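Local coordinates for glycosylation Associate Protein 2 (Streptococcus agalactiae serotype V, PDB 6OYC) that probably works with the partner proteins Gap1 and Gap3 in glycosylating and exporting a cell-surface adhesin through the accessory Sec route, at residues 62-67 against 108-113; 158-163 against 170-175; 376-381 against 441-446. All coordinates share one frame; numbering follows the deposited sequence.

Contact 1 (62-67 against 108-113)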
ATOM      1  N   ALA B  62     -13.894 -15.831   4.486  1.00 33.40           N
ATOM      2  CA  ALA B  62     -13.712 -15.355   5.848  1.00 33.73           C
ATOM      3  C   ALA B  62     -14.157 -16.421   6.836  1.00 33.38           C
ATOM      4  O   ALA B  62     -15.043 -17.239   6.551  1.00 35.14           O
ATOM      5  CB  ALA B  62     -14.478 -14.049   6.108  1.00 31.46           C
ATOM      6  N   LEU B  63     -13.526 -16.394   8.002  1.00 33.35           N
ATOM      7  CA  LEU B  63     -13.927 -17.187   9.155  1.00 31.17           C
ATOM      8  C   LEU B  63     -14.476 -16.220  10.192  1.00 29.69           C
ATOM      9  O   LEU B  63     -13.748 -15.345  10.676  1.00 31.23           O
ATOM     10  CB  LEU B  63     -12.742 -17.981   9.717  1.00 28.08           C
ATOM     11  CG  LEU B  63     -12.968 -18.696  11.058  1.00 32.25           C
ATOM     12  CD1 LEU B  63     -14.090 -19.710  10.910  1.00 26.74           C
ATOM     13  CD2 LEU B  63     -11.667 -19.370  11.574  1.00 26.82           C
ATOM     14  N   LEU B  64     -15.747 -16.368  10.532  1.00 28.63           N
ATOM     15  CA  LEU B  64     -16.403 -15.457  11.456  1.00 29.96           C
ATOM     16  C   LEU B  64     -16.579 -16.166  12.790  1.00 28.04           C
ATOM     17  O   LEU B  64     -17.326 -17.144  12.892  1.00 31.46           O
ATOM     18  CB  LEU B  64     -17.744 -14.969  10.911  1.00 28.96           C
ATOM     19  CG  LEU B  64     -18.498 -14.115  11.936  1.00 29.59           C
ATOM     20  CD1 LEU B  64     -17.659 -12.914  12.387  1.00 27.19           C
ATOM     21  CD2 LEU B  64     -19.845 -13.681  11.390  1.00 32.09           C
ATOM     22  N   LEU B  65     -15.912 -15.658  13.811  1.00 30.10           N
ATOM     23  CA  LEU B  65     -15.936 -16.262  15.138  1.00 32.83           C
ATOM     24  C   LEU B  65     -16.808 -15.386  16.029  1.00 31.28           C
ATOM     25  O   LEU B  65     -16.459 -14.236  16.312  1.00 32.72           O
ATOM     26  CB  LEU B  65     -14.514 -16.404  15.687  1.00 29.97           C
ATOM     27  CG  LEU B  65     -13.575 -17.297  14.860  1.00 33.45           C
ATOM     28  CD1 LEU B  65     -12.150 -17.347  15.453  1.00 31.43           C
ATOM     29  CD2 LEU B  65     -14.151 -18.705  14.721  1.00 30.15           C
ATOM     30  N   THR B  66     -17.947 -15.911  16.459  1.00 32.60           N
ATOM     31  CA  THR B  66     -18.882 -15.082  17.207  1.00 35.49           C
ATOM     32  C   THR B  66     -18.863 -15.326  18.712  1.00 40.33           C
ATOM     33  O   THR B  66     -19.589 -14.630  19.424  1.00 45.08           O
ATOM     34  CB  THR B  66     -20.312 -15.265  16.682  1.00 37.09           C
ATOM     35  OG1 THR B  66     -20.688 -16.647  16.774  1.00 38.58           O
ATOM     36  CG2 THR B  66     -20.431 -14.784  15.218  1.00 34.88           C
ATOM     37  N   GLU B  67     -18.059 -16.267  19.219  1.00 33.12           N
ATOM     38  CA  GLU B  67     -18.016 -16.568  20.648  1.00 38.12           C
ATOM     39  C   GLU B  67     -16.719 -16.070  21.277  1.00 38.89           C
ATOM     40  O   GLU B  67     -15.709 -15.849  20.600  1.00 36.33           O
ATOM     41  CB  GLU B  67     -18.147 -18.075  20.915  1.00 37.44           C
ATOM     42  CG  GLU B  67     -19.248 -18.753  20.143  1.00 36.97           C
ATOM     43  CD  GLU B  67     -20.597 -18.113  20.405  1.00 44.56           C
ATOM     44  OE1 GLU B  67     -20.946 -17.922  21.593  1.00 45.33           O
ATOM     45  OE2 GLU B  67     -21.303 -17.794  19.420  1.00 44.43           O
ATOM     46  N   GLN B 108      -9.081  -9.828  12.518  1.00 30.77           N
ATOM     47  CA  GLN B 108      -9.670  -8.496  12.527  1.00 34.55           C
ATOM     48  C   GLN B 108     -10.795  -8.443  13.550  1.00 36.49           C
ATOM     49  O   GLN B 108     -11.561  -9.398  13.713  1.00 37.52           O
ATOM     50  CB  GLN B 108     -10.207  -8.122  11.134  1.00 33.99           C
ATOM     51  CG  GLN B 108      -9.196  -8.297   9.988  1.00 31.79           C
ATOM     52  CD  GLN B 108      -9.470  -7.363   8.813  1.00 35.71           C
ATOM     53  OE1 GLN B 108      -9.799  -6.198   9.013  1.00 38.37           O
ATOM     54  NE2 GLN B 108      -9.331  -7.874   7.581  1.00 32.77           N
ATOM     55  N   ARG B 109     -10.890  -7.323  14.246  1.00 37.77           N
ATOM     56  CA  ARG B 109     -11.900  -7.144  15.273  1.00 36.76           C
ATOM     57  C   ARG B 109     -13.046  -6.330  14.693  1.00 39.58           C
ATOM     58  O   ARG B 109     -12.817  -5.297  14.059  1.00 44.69           O
ATOM     59  CB  ARG B 109     -11.301  -6.455  16.499  1.00 39.65           C
ATOM     60  CG  ARG B 109     -10.139  -7.224  17.109  1.00 37.67           C
ATOM     61  CD  ARG B 109     -10.620  -8.508  17.774  1.00 42.68           C
ATOM     62  NE  ARG B 109      -9.631  -9.044  18.712  1.00 51.36           N
ATOM     63  CZ  ARG B 109      -9.785  -9.080  20.036  1.00 45.34           C
ATOM     64  NH1 ARG B 109     -10.894  -8.624  20.604  1.00 40.28           N
ATOM     65  NH2 ARG B 109      -8.828  -9.598  20.797  1.00 58.39           N
ATOM     66  N   TYR B 110     -14.272  -6.807  14.888  1.00 38.27           N
ATOM     67  CA  TYR B 110     -15.455  -6.166  14.339  1.00 36.31           C
ATOM     68  C   TYR B 110     -16.368  -5.756  15.480  1.00 38.25           C
ATOM     69  O   TYR B 110     -16.244  -6.247  16.609  1.00 36.96           O
ATOM     70  CB  TYR B 110     -16.206  -7.097  13.379  1.00 29.77           C
ATOM     71  CG  TYR B 110     -16.821  -8.289  14.081  1.00 33.40           C
ATOM     72  CD1 TYR B 110     -16.102  -9.472  14.276  1.00 29.94           C
ATOM     73  CD2 TYR B 110     -18.118  -8.230  14.560  1.00 32.72           C
ATOM     74  CE1 TYR B 110     -16.691 -10.570  14.918  1.00 28.79           C
ATOM     75  CE2 TYR B 110     -18.695  -9.295  15.206  1.00 32.84           C
ATOM     76  CZ  TYR B 110     -17.979 -10.468  15.385  1.00 30.45           C
ATOM     77  OH  TYR B 110     -18.609 -11.508  16.037  1.00 33.15           O
ATOM     78  N   ASP B 111     -17.307  -4.867  15.159  1.00 38.33           N
ATOM     79  CA  ASP B 111     -18.239  -4.306  16.133  1.00 33.84           C
ATOM     80  C   ASP B 111     -19.447  -5.226  16.233  1.00 34.75           C
ATOM     81  O   ASP B 111     -20.325  -5.220  15.364  1.00 36.87           O
ATOM     82  CB  ASP B 111     -18.647  -2.893  15.740  1.00 36.84           C
ATOM     83  CG  ASP B 111     -19.702  -2.314  16.662  1.00 41.60           C
ATOM     84  OD1 ASP B 111     -20.027  -2.955  17.693  1.00 39.01           O
ATOM     85  OD2 ASP B 111     -20.206  -1.211  16.348  1.00 42.99           O
ATOM     86  N   SER B 112     -19.521  -5.992  17.323  1.00 33.53           N
ATOM     87  CA  SER B 112     -20.619  -6.936  17.455  1.00 35.40           C
ATOM     88  C   SER B 112     -21.955  -6.239  17.622  1.00 35.95           C
ATOM     89  O   SER B 112     -22.992  -6.904  17.631  1.00 35.06           O
ATOM     90  CB  SER B 112     -20.372  -7.888  18.626  1.00 34.33           C
ATOM     91  OG  SER B 112     -20.425  -7.189  19.849  1.00 37.88           O
ATOM     92  N   SER B 113     -21.961  -4.922  17.774  1.00 38.02           N
ATOM     93  CA  SER B 113     -23.225  -4.211  17.795  1.00 37.37           C
ATOM     94  C   SER B 113     -23.820  -4.052  16.397  1.00 37.39           C
ATOM     95  O   SER B 113     -25.035  -3.874  16.271  1.00 36.44           O
ATOM     96  CB  SER B 113     -23.027  -2.852  18.469  1.00 41.87           C
ATOM     97  OG  SER B 113     -24.096  -1.980  18.179  1.00 44.07           O
TER
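The side chains of Tyr110 and Leu64 cross at about a right angle. Methyl CD1 of Leu64 lies 3.6 Å from CE1 of Tyr110, with CZ of the same ring next in line, and it approaches the ring obliquely. At the far end of the ring the hydroxyl OH of Tyr110 is 3.5 Å from the carbonyl O of Leu65, which sits at the ring edge and in its plane; this is a weak hydrogen bond, so much of the fit here is apolar. CG2 of Thr66 comes in at 3.8 Å from the same OH of Tyr110. The tyrosine reaches these groups because its CG is wedged between the backbone N and the carbonyl carbon (chi1 67°), which turns the ring toward 62-67.

The two strands belong to a five-stranded parallel sheet of order 2-1-3-4-5, as in flavodoxin-like folds. They are not neighbours in it: strand 86-89 runs between them, and the contact spans it on one face. Leu118 of helix 115-125 touches both Leu64 and Tyr110 and covers that face. A glycerol, probably from the crystallisation liquor, lies about 4 Å from the Tyr110 side chain.

The turns after the strands are also pinned. OG1 of Thr66 donates to OE2 of Glu67 at 2.9 Å, reaching it on the anti side of the carboxylate, and the same OE2 accepts from the backbone N of Glu13. Beyond Tyr110, OD1 of Asp111 accepts from the backbone N of Ser113 at 2.8 Å, which makes an Asx turn; the N-H points in from above the carboxylate plane.

Contact 2 (158-163 against 170-175)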
ATOM      1  N   LEU B 158      -1.534  21.774  -8.584  1.00 34.25           N
ATOM      2  CA  LEU B 158      -2.178  22.949  -9.140  1.00 35.07           C
ATOM      3  C   LEU B 158      -2.535  23.888  -7.998  1.00 39.11           C
ATOM      4  O   LEU B 158      -3.093  23.462  -6.976  1.00 35.44           O
ATOM      5  CB  LEU B 158      -3.429  22.586  -9.942  1.00 30.89           C
ATOM      6  CG  LEU B 158      -4.393  23.726 -10.268  1.00 35.03           C
ATOM      7  CD1 LEU B 158      -3.710  24.846 -11.046  1.00 34.35           C
ATOM      8  CD2 LEU B 158      -5.607  23.187 -11.044  1.00 34.10           C
ATOM      9  N   GLU B 159      -2.208  25.160  -8.181  1.00 37.84           N
ATOM     10  CA  GLU B 159      -2.341  26.184  -7.160  1.00 36.42           C
ATOM     11  C   GLU B 159      -3.270  27.267  -7.693  1.00 37.38           C
ATOM     12  O   GLU B 159      -2.998  27.857  -8.746  1.00 34.71           O
ATOM     13  CB  GLU B 159      -0.966  26.753  -6.816  1.00 41.35           C
ATOM     14  CG  GLU B 159      -0.866  27.473  -5.503  1.00 51.95           C
ATOM     15  CD  GLU B 159       0.552  27.923  -5.225  1.00 61.19           C
ATOM     16  OE1 GLU B 159       1.434  27.673  -6.085  1.00 61.48           O
ATOM     17  OE2 GLU B 159       0.777  28.527  -4.156  1.00 60.06           O
ATOM     18  N   LEU B 160      -4.360  27.517  -6.972  1.00 35.53           N
ATOM     19  CA  LEU B 160      -5.329  28.541  -7.314  1.00 33.42           C
ATOM     20  C   LEU B 160      -5.405  29.538  -6.175  1.00 36.17           C
ATOM     21  O   LEU B 160      -5.521  29.143  -5.011  1.00 34.94           O
ATOM     22  CB  LEU B 160      -6.706  27.937  -7.569  1.00 32.10           C
ATOM     23  CG  LEU B 160      -6.645  26.855  -8.643  1.00 39.99           C
ATOM     24  CD1 LEU B 160      -7.679  25.760  -8.420  1.00 37.57           C
ATOM     25  CD2 LEU B 160      -6.819  27.510 -10.000  1.00 37.15           C
ATOM     26  N   GLU B 161      -5.356  30.826  -6.512  1.00 36.37           N
ATOM     27  CA  GLU B 161      -5.424  31.873  -5.501  1.00 39.87           C
ATOM     28  C   GLU B 161      -6.333  33.006  -5.956  1.00 37.75           C
ATOM     29  O   GLU B 161      -6.209  33.485  -7.088  1.00 37.39           O
ATOM     30  CB  GLU B 161      -4.022  32.405  -5.192  1.00 41.82           C
ATOM     31  CG  GLU B 161      -4.002  33.522  -4.174  1.00 46.91           C
ATOM     32  CD  GLU B 161      -2.589  33.889  -3.759  1.00 56.22           C
ATOM     33  OE1 GLU B 161      -1.625  33.433  -4.421  1.00 58.03           O
ATOM     34  OE2 GLU B 161      -2.446  34.627  -2.762  1.00 61.89           O
ATOM     35  N   GLY B 162      -7.231  33.434  -5.071  1.00 36.33           N
ATOM     36  CA  GLY B 162      -8.070  34.599  -5.340  1.00 41.20           C
ATOM     37  C   GLY B 162      -9.371  34.544  -4.549  1.00 42.99           C
ATOM     38  O   GLY B 162      -9.414  34.021  -3.432  1.00 45.80           O
ATOM     39  N   GLN B 163     -10.410  35.109  -5.149  1.00 37.88           N
ATOM     40  CA  GLN B 163     -11.752  35.097  -4.584  1.00 43.01           C
ATOM     41  C   GLN B 163     -12.609  34.084  -5.318  1.00 41.48           C
ATOM     42  O   GLN B 163     -12.738  34.152  -6.546  1.00 46.17           O
ATOM     43  CB  GLN B 163     -12.381  36.481  -4.663  1.00 45.08           C
ATOM     44  CG  GLN B 163     -11.430  37.578  -4.175  1.00 53.23           C
ATOM     45  CD  GLN B 163     -11.862  38.198  -2.857  1.00 63.25           C
ATOM     46  OE1 GLN B 163     -12.495  37.541  -2.031  1.00 68.06           O
ATOM     47  NE2 GLN B 163     -11.515  39.468  -2.652  1.00 70.72           N
ATOM     48  N   PHE B 170     -18.897  27.010  -8.557  1.00 27.29           N
ATOM     49  CA  PHE B 170     -18.166  26.083  -9.408  1.00 30.04           C
ATOM     50  C   PHE B 170     -16.787  26.639  -9.718  1.00 30.16           C
ATOM     51  O   PHE B 170     -16.646  27.786 -10.145  1.00 34.16           O
ATOM     52  CB  PHE B 170     -18.933  25.814 -10.707  1.00 29.16           C
ATOM     53  CG  PHE B 170     -18.177  24.949 -11.683  1.00 30.75           C
ATOM     54  CD1 PHE B 170     -17.926  23.612 -11.395  1.00 27.81           C
ATOM     55  CD2 PHE B 170     -17.710  25.471 -12.886  1.00 30.94           C
ATOM     56  CE1 PHE B 170     -17.237  22.796 -12.291  1.00 26.67           C
ATOM     57  CE2 PHE B 170     -17.021  24.662 -13.797  1.00 28.49           C
ATOM     58  CZ  PHE B 170     -16.781  23.321 -13.489  1.00 30.52           C
ATOM     59  N   LEU B 171     -15.766  25.835  -9.465  1.00 27.44           N
ATOM     60  CA  LEU B 171     -14.400  26.248  -9.744  1.00 29.83           C
ATOM     61  C   LEU B 171     -13.748  25.436 -10.854  1.00 32.09           C
ATOM     62  O   LEU B 171     -13.090  26.016 -11.728  1.00 34.00           O
ATOM     63  CB  LEU B 171     -13.545  26.156  -8.477  1.00 30.98           C
ATOM     64  CG  LEU B 171     -12.065  26.474  -8.723  1.00 32.06           C
ATOM     65  CD1 LEU B 171     -11.889  27.897  -9.266  1.00 25.51           C
ATOM     66  CD2 LEU B 171     -11.270  26.271  -7.460  1.00 34.92           C
ATOM     67  N   LEU B 172     -13.921  24.108 -10.851  1.00 29.13           N
ATOM     68  CA  LEU B 172     -13.244  23.235 -11.804  1.00 28.54           C
ATOM     69  C   LEU B 172     -13.928  21.875 -11.843  1.00 27.55           C
ATOM     70  O   LEU B 172     -14.598  21.465 -10.894  1.00 28.21           O
ATOM     71  CB  LEU B 172     -11.762  23.062 -11.444  1.00 26.03           C
ATOM     72  CG  LEU B 172     -11.456  22.398 -10.093  1.00 26.77           C
ATOM     73  CD1 LEU B 172     -11.306  20.884 -10.242  1.00 26.78           C
ATOM     74  CD2 LEU B 172     -10.187  23.003  -9.501  1.00 26.56           C
ATOM     75  N   ASN B 173     -13.709  21.152 -12.930  1.00 26.01           N
ATOM     76  CA  ASN B 173     -14.127  19.764 -12.999  1.00 23.59           C
ATOM     77  C   ASN B 173     -12.961  18.908 -13.463  1.00 27.94           C
ATOM     78  O   ASN B 173     -11.947  19.409 -13.964  1.00 26.04           O
ATOM     79  CB  ASN B 173     -15.318  19.573 -13.934  1.00 27.92           C
ATOM     80  CG  ASN B 173     -14.986  19.926 -15.376  1.00 28.35           C
ATOM     81  OD1 ASN B 173     -15.100  21.088 -15.784  1.00 28.41           O
ATOM     82  ND2 ASN B 173     -14.538  18.934 -16.142  1.00 27.66           N
ATOM     83  N   PHE B 174     -13.103  17.598 -13.255  1.00 27.02           N
ATOM     84  CA  PHE B 174     -12.222  16.625 -13.876  1.00 28.19           C
ATOM     85  C   PHE B 174     -12.840  16.229 -15.208  1.00 29.03           C
ATOM     86  O   PHE B 174     -14.050  15.982 -15.282  1.00 27.54           O
ATOM     87  CB  PHE B 174     -12.015  15.405 -12.973  1.00 30.32           C
ATOM     88  CG  PHE B 174     -11.080  15.674 -11.831  1.00 30.68           C
ATOM     89  CD1 PHE B 174     -11.530  16.324 -10.685  1.00 29.13           C
ATOM     90  CD2 PHE B 174      -9.742  15.324 -11.919  1.00 28.88           C
ATOM     91  CE1 PHE B 174     -10.652  16.607  -9.628  1.00 31.56           C
ATOM     92  CE2 PHE B 174      -8.862  15.588 -10.868  1.00 29.33           C
ATOM     93  CZ  PHE B 174      -9.319  16.237  -9.719  1.00 25.43           C
ATOM     94  N   ALA B 175     -12.010  16.199 -16.259  1.00 26.95           N
ATOM     95  CA  ALA B 175     -12.510  15.901 -17.601  1.00 31.19           C
ATOM     96  C   ALA B 175     -12.958  14.449 -17.759  1.00 31.28           C
ATOM     97  O   ALA B 175     -13.901  14.174 -18.520  1.00 30.62           O
ATOM     98  CB  ALA B 175     -11.437  16.219 -18.642  1.00 28.65           C
TER
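Leu160 sends its CG out beside the backbone N, opposite the carbonyl carbon (chi1 -55°), a rotamer that carries methyl CD1 up to Leu171 and Leu172. CG of Leu172 is tucked between its own N and carbonyl carbon (chi1 62°), which turns its CD2 to the same methyl. Strands 157-165 and 168-180 belong to two antiparallel sheets packed face to face, consistent with a beta sandwich, and the leucines meet between the two layers. The backbones stay well apart, with CA of Leu160 9.7 Å from CA of Leu171, and no hydrogen bond joins the segments.

A single methyl does the work on the 158-163 side. CD1 of Leu160 is 3.8 Å from CD2 of Leu171, the two side chains meeting tip to tip, and 3.9 Å from CD2 of Leu172, which slants across it. Two consecutive residues can both point into the core because Leu171 and Leu172 form a classic beta bulge opposite Leu244 of strand 238-247. Around them Phe146 packs on Leu160, and Ile140 and Leu254 on Leu172. The chain turns a corner at Gly162 before it returns in the second sheet.

Within the bulge, the backbone N of Leu172 lies 3.8 Å above the plane of the Phe170 ring, offset toward its rim, and OD1 of Asn173 meets that ring at its edge. ND2 of Asn173 also bonds to Gln141 OE1. Its second bond runs 3.1 Å to the carbonyl O of Phe174, nearly straight at the hydrogen but dropping in from above the carbonyl plane, 85° out of it.

Contact 3 (376-381 against 441-446)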
ATOM      1  N   GLY B 376      14.408   3.691  -0.451  1.00 40.87           N
ATOM      2  CA  GLY B 376      13.709   3.568   0.815  1.00 39.16           C
ATOM      3  C   GLY B 376      14.395   2.600   1.763  1.00 40.71           C
ATOM      4  O   GLY B 376      14.503   2.871   2.961  1.00 42.71           O
ATOM      5  N   ALA B 377      14.879   1.466   1.238  1.00 39.22           N
ATOM      6  CA  ALA B 377      15.495   0.453   2.094  1.00 43.03           C
ATOM      7  C   ALA B 377      16.771   0.978   2.741  1.00 42.30           C
ATOM      8  O   ALA B 377      16.977   0.800   3.944  1.00 45.91           O
ATOM      9  CB  ALA B 377      15.770  -0.825   1.298  1.00 39.78           C
ATOM     10  N   THR B 378      17.612   1.671   1.976  1.00 44.08           N
ATOM     11  CA  THR B 378      18.871   2.176   2.524  1.00 48.46           C
ATOM     12  C   THR B 378      18.676   3.453   3.342  1.00 46.06           C
ATOM     13  O   THR B 378      19.241   3.581   4.434  1.00 46.73           O
ATOM     14  CB  THR B 378      19.874   2.409   1.386  1.00 49.53           C
ATOM     15  OG1 THR B 378      19.953   1.235   0.561  1.00 46.07           O
ATOM     16  CG2 THR B 378      21.244   2.707   1.944  1.00 44.74           C
ATOM     17  N   TYR B 379      17.877   4.405   2.844  1.00 46.37           N
ATOM     18  CA  TYR B 379      17.685   5.666   3.562  1.00 46.19           C
ATOM     19  C   TYR B 379      17.078   5.434   4.939  1.00 44.44           C
ATOM     20  O   TYR B 379      17.503   6.052   5.925  1.00 43.90           O
ATOM     21  CB  TYR B 379      16.805   6.616   2.737  1.00 44.22           C
ATOM     22  CG  TYR B 379      16.520   7.973   3.368  1.00 40.73           C
ATOM     23  CD1 TYR B 379      15.441   8.149   4.226  1.00 41.72           C
ATOM     24  CD2 TYR B 379      17.320   9.079   3.092  1.00 42.56           C
ATOM     25  CE1 TYR B 379      15.176   9.388   4.806  1.00 41.38           C
ATOM     26  CE2 TYR B 379      17.055  10.325   3.663  1.00 41.94           C
ATOM     27  CZ  TYR B 379      15.980  10.470   4.515  1.00 40.83           C
ATOM     28  OH  TYR B 379      15.690  11.696   5.086  1.00 39.97           O
ATOM     29  N   HIS B 380      16.072   4.562   5.025  1.00 41.63           N
ATOM     30  CA  HIS B 380      15.454   4.307   6.323  1.00 45.46           C
ATOM     31  C   HIS B 380      16.238   3.265   7.120  1.00 46.85           C
ATOM     32  O   HIS B 380      16.176   3.263   8.356  1.00 45.27           O
ATOM     33  CB  HIS B 380      13.986   3.890   6.131  1.00 42.44           C
ATOM     34  CG  HIS B 380      13.123   4.978   5.556  1.00 43.11           C
ATOM     35  ND1 HIS B 380      12.724   6.078   6.288  1.00 41.77           N
ATOM     36  CD2 HIS B 380      12.609   5.151   4.313  1.00 40.94           C
ATOM     37  CE1 HIS B 380      11.994   6.875   5.526  1.00 40.37           C
ATOM     38  NE2 HIS B 380      11.910   6.339   4.322  1.00 39.52           N
ATOM     39  N   GLY B 381      16.983   2.387   6.430  1.00 46.99           N
ATOM     40  CA  GLY B 381      17.875   1.461   7.116  1.00 49.29           C
ATOM     41  C   GLY B 381      18.819   2.157   8.076  1.00 49.79           C
ATOM     42  O   GLY B 381      19.067   1.671   9.182  1.00 53.31           O
ATOM     43  N   LYS B 441      23.150  12.376   4.342  1.00 57.06           N
ATOM     44  CA  LYS B 441      23.079  12.838   5.720  1.00 58.00           C
ATOM     45  C   LYS B 441      22.395  11.798   6.602  1.00 56.90           C
ATOM     46  O   LYS B 441      22.766  11.612   7.764  1.00 55.39           O
ATOM     47  CB  LYS B 441      22.365  14.190   5.803  1.00 58.65           C
ATOM     48  CG  LYS B 441      21.614  14.431   7.115  1.00 66.02           C
ATOM     49  CD  LYS B 441      20.615  15.579   7.009  1.00 65.74           C
ATOM     50  CE  LYS B 441      19.841  15.755   8.303  1.00 68.11           C
ATOM     51  NZ  LYS B 441      20.485  16.738   9.224  1.00 66.59           N
ATOM     52  N   SER B 442      21.391  11.114   6.065  1.00 58.91           N
ATOM     53  CA  SER B 442      20.796   9.999   6.795  1.00 56.68           C
ATOM     54  C   SER B 442      21.815   8.883   6.994  1.00 50.24           C
ATOM     55  O   SER B 442      21.900   8.285   8.071  1.00 48.51           O
ATOM     56  CB  SER B 442      19.568   9.489   6.033  1.00 53.38           C
ATOM     57  OG  SER B 442      18.953   8.406   6.701  1.00 51.66           O
ATOM     58  N   ILE B 443      22.591   8.594   5.952  1.00 54.06           N
ATOM     59  CA  ILE B 443      23.624   7.565   6.027  1.00 55.71           C
ATOM     60  C   ILE B 443      24.669   7.936   7.075  1.00 58.48           C
ATOM     61  O   ILE B 443      24.867   7.214   8.057  1.00 56.95           O
ATOM     62  CB  ILE B 443      24.267   7.356   4.645  1.00 58.19           C
ATOM     63  CG1 ILE B 443      23.218   6.857   3.644  1.00 56.83           C
ATOM     64  CG2 ILE B 443      25.444   6.411   4.749  1.00 59.45           C
ATOM     65  CD1 ILE B 443      22.331   5.761   4.181  1.00 51.97           C
ATOM     66  N   GLU B 444      25.354   9.068   6.872  1.00 56.03           N
ATOM     67  CA  GLU B 444      26.277   9.616   7.857  1.00 55.56           C
ATOM     68  C   GLU B 444      25.729   9.510   9.271  1.00 57.56           C
ATOM     69  O   GLU B 444      26.323   8.857  10.132  1.00 61.44           O
ATOM     70  CB  GLU B 444      26.573  11.084   7.551  1.00 59.12           C
ATOM     71  CG  GLU B 444      27.383  11.343   6.318  1.00 66.89           C
ATOM     72  CD  GLU B 444      27.593  12.826   6.056  1.00 75.31           C
ATOM     73  OE1 GLU B 444      27.274  13.295   4.936  1.00 76.24           O
ATOM     74  OE2 GLU B 444      28.083  13.523   6.974  1.00 80.73           O
ATOM     75  N   GLU B 445      24.592  10.152   9.526  1.00 56.42           N
ATOM     76  CA  GLU B 445      24.059  10.198  10.881  1.00 57.23           C
ATOM     77  C   GLU B 445      23.472   8.872  11.337  1.00 59.24           C
ATOM     78  O   GLU B 445      23.010   8.780  12.484  1.00 61.80           O
ATOM     79  CB  GLU B 445      22.999  11.286  10.982  1.00 56.73           C
ATOM     80  CG  GLU B 445      23.505  12.663  10.633  1.00 63.51           C
ATOM     81  CD  GLU B 445      22.494  13.733  10.969  1.00 70.85           C
ATOM     82  OE1 GLU B 445      21.476  13.838  10.254  1.00 66.62           O
ATOM     83  OE2 GLU B 445      22.709  14.456  11.965  1.00 82.52           O
ATOM     84  N   GLY B 446      23.489   7.848  10.497  1.00 54.38           N
ATOM     85  CA  GLY B 446      22.829   6.594  10.791  1.00 59.68           C
ATOM     86  C   GLY B 446      23.710   5.598  11.514  1.00 59.50           C
ATOM     87  O   GLY B 446      24.743   5.939  12.096  1.00 60.51           O
TER
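Ser442 provides the polar link: its OG donates to the carbonyl O of Tyr379 at 2.9 Å. OG lies anti to the serine's backbone N (chi1 -180°), which aims it at this carbonyl and leaves CB over the tyrosine ring. The hydroxyl comes in the carbonyl plane, on a lone pair, with a C=O...donor angle of 143°. Lys383 NZ also bonds to this OG, so the hydroxyl has partners in both helix 372-381's last turn and the loop that follows it.

The same serine makes the ring contact. Its CB sits over one face of the Tyr379 ring, 3.9 Å from the centroid and 27° off the normal, a CH-pi contact displaced toward the rim, where CE2 of Tyr379 is 3.6 Å from Ser442 CB. Lys383 adds a cation-pi interaction with this ring, and Tyr379 OH is tied to Glu344 OE1.

Helix 372-381 follows strand 365-370 in the central sheet of an alpha/beta-hydrolase-type domain; the intervening turn has the look of a nucleophile elbow, with Ser371 at its tip. Helix 429-444 packs against its far end.

Apolar contact comes from Ile443, whose CD1 lies 3.9 Å from CG2 of Thr378, the side chains running at a slant, and 3.8 Å from Thr378 O. OG1 of Thr378 bonds back to Thr374 O.

The three contacts follow one another along the chain, each closing before the next opens, and none touches another. Contact 1 lies in the N-terminal parallel sheet, contact 2 between the antiparallel sheets that follow, and contact 3 between helices flanking the C-terminal mixed sheet. The centres of contact 1 and contact 2 are about 44 Å apart. Between contact 1 and contact 3 the centres are about 41 Å apart, and between contact 2 and contact 3 about 39 Å. Contacts 1 and 3 sit on opposite sides of the chain's centre. Each contact thus lies within a different part of the chain, the C-terminal part having an alpha/beta-hydrolase-type fold.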